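Local coordinates for protein 373aa long hypothetical citrate synthase (Sulfolobus tokodaii, PDB 1VGP) that is a predicted member of the citrate synthase family, a largely helical protein whose assembly holds two chains, at residues A[282-286]-A[315-319]. Numbering follows the deposited sequence.
Sequences IYTLY and IVFYS
Helices 281-300 and 309-319 of the citrate synthase fold pack here through Ile-282, Leu-285 and Tyr-286 on one and Ile-315, Tyr-318 and Ser-319 on the other. The axes of segments 282-286 and 315-319 run 11.0 Å apart at 173°, nearly antiparallel, and the nearest CA atoms pair Ile-282 with Ser-319 and Tyr-286 with Ile-315. The chi1 of Ile-282, 178°, sets CG1 opposite the backbone N and brings CD1 to 3.3 Å from CD1 of Tyr-318, where it also meets the CB and OG of Ser-319. Leu-285 meets the same ring obliquely, its CD1 3.9 Å from Tyr-318 CE1, the two side chains crossing at about a right angle. Three residues before Tyr-318, Ile-315 puts CD1 against the edge of the Tyr-286 ring, 4.0 Å from CD2. Phe-226 of helix 221-228 touches both Leu-285 and Ile-315. The hydroxyls of the two touching tyrosines bond outside the segments, Tyr-318 OH to Lys-227 and Tyr-286 OH to Glu-290. Ser-319 OG gives a 2.7 Å hydrogen bond to Ile-315 O, from 47° above the carbonyl plane; that oxygen also accepts the Ser-319 N-H. With no hydrogen bond between them, the segments meet mainly through apolar side chains, the Ile-282 methyl lying against an already bonded serine oxygen.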
# COMPACT_ATOMS: atom_id res chain seq x y z
N ILE A 282 -27.41 -20.17 -16.57
CA ILE A 282 -25.96 -20.19 -16.41
C ILE A 282 -25.34 -21.24 -17.33
O ILE A 282 -24.17 -21.17 -17.66
CB ILE A 282 -25.61 -20.46 -14.93
CG1 ILE A 282 -24.10 -20.54 -14.74
CG2 ILE A 282 -26.26 -21.74 -14.48
CD1 ILE A 282 -23.68 -20.01 -13.40
N TYR A 283 -26.15 -22.21 -17.75
CA TYR A 283 -25.70 -23.13 -18.78
C TYR A 283 -25.75 -22.46 -20.14
O TYR A 283 -24.92 -22.72 -21.01
CB TYR A 283 -26.57 -24.39 -18.80
CG TYR A 283 -26.15 -25.36 -19.88
CD1 TYR A 283 -26.94 -25.56 -21.01
CD2 TYR A 283 -24.94 -26.04 -19.79
CE1 TYR A 283 -26.54 -26.42 -22.02
CE2 TYR A 283 -24.53 -26.91 -20.80
CZ TYR A 283 -25.33 -27.09 -21.92
OH TYR A 283 -24.91 -27.94 -22.92
N THR A 284 -26.74 -21.59 -20.33
CA THR A 284 -26.81 -20.89 -21.61
C THR A 284 -25.67 -19.88 -21.72
O THR A 284 -25.11 -19.70 -22.80
CB THR A 284 -28.18 -20.18 -21.79
OG1 THR A 284 -28.51 -19.44 -20.61
CG2 THR A 284 -29.29 -21.21 -22.05
N LEU A 285 -25.30 -19.25 -20.62
CA LEU A 285 -24.09 -18.43 -20.60
C LEU A 285 -22.88 -19.21 -21.09
O LEU A 285 -22.08 -18.71 -21.88
CB LEU A 285 -23.79 -17.94 -19.19
CG LEU A 285 -24.68 -16.86 -18.56
CD1 LEU A 285 -24.18 -16.61 -17.14
CD2 LEU A 285 -24.64 -15.58 -19.38
N TYR A 286 -22.74 -20.44 -20.60
CA TYR A 286 -21.59 -21.23 -20.97
C TYR A 286 -21.63 -21.52 -22.47
O TYR A 286 -20.60 -21.49 -23.15
CB TYR A 286 -21.54 -22.54 -20.19
CG TYR A 286 -20.33 -23.36 -20.56
CD1 TYR A 286 -20.44 -24.47 -21.39
CD2 TYR A 286 -19.05 -22.93 -20.19
CE1 TYR A 286 -19.31 -25.13 -21.86
CE2 TYR A 286 -17.91 -23.59 -20.65
CZ TYR A 286 -18.05 -24.69 -21.49
OH TYR A 286 -16.95 -25.32 -22.00
N ILE A 315 -17.39 -17.16 -15.17
CA ILE A 315 -18.51 -18.10 -15.17
C ILE A 315 -18.45 -18.93 -13.89
O ILE A 315 -19.46 -19.10 -13.21
CB ILE A 315 -18.45 -19.05 -16.39
CG1 ILE A 315 -18.88 -18.30 -17.65
CG2 ILE A 315 -19.39 -20.23 -16.18
CD1 ILE A 315 -18.75 -19.11 -18.93
N VAL A 316 -17.26 -19.42 -13.57
CA VAL A 316 -17.07 -20.28 -12.41
C VAL A 316 -17.44 -19.57 -11.10
O VAL A 316 -18.29 -20.06 -10.35
CB VAL A 316 -15.60 -20.76 -12.32
CG1 VAL A 316 -15.32 -21.36 -10.94
CG2 VAL A 316 -15.33 -21.77 -13.43
N PHE A 317 -16.82 -18.43 -10.84
CA PHE A 317 -17.13 -17.64 -9.66
C PHE A 317 -18.64 -17.44 -9.54
O PHE A 317 -19.21 -17.48 -8.45
CB PHE A 317 -16.42 -16.28 -9.74
CG PHE A 317 -14.94 -16.34 -9.44
CD1 PHE A 317 -14.42 -17.29 -8.56
CD2 PHE A 317 -14.06 -15.43 -10.03
CE1 PHE A 317 -13.04 -17.34 -8.27
CE2 PHE A 317 -12.69 -15.47 -9.75
CZ PHE A 317 -12.18 -16.42 -8.87
N TYR A 318 -19.28 -17.22 -10.68
CA TYR A 318 -20.72 -17.02 -10.74
C TYR A 318 -21.43 -18.31 -10.32
O TYR A 318 -22.20 -18.31 -9.37
CB TYR A 318 -21.11 -16.62 -12.17
CG TYR A 318 -22.50 -16.04 -12.33
CD1 TYR A 318 -23.44 -16.68 -13.14
CD2 TYR A 318 -22.87 -14.84 -11.71
CE1 TYR A 318 -24.70 -16.14 -13.34
CE2 TYR A 318 -24.13 -14.29 -11.91
CZ TYR A 318 -25.05 -14.95 -12.73
OH TYR A 318 -26.31 -14.43 -12.95
N SER A 319 -21.13 -19.41 -11.01
CA SER A 319 -21.73 -20.69 -10.66
C SER A 319 -21.53 -21.05 -9.20
O SER A 319 -22.32 -21.79 -8.63
CB SER A 319 -21.14 -21.81 -11.51
OG SER A 319 -20.96 -21.37 -12.83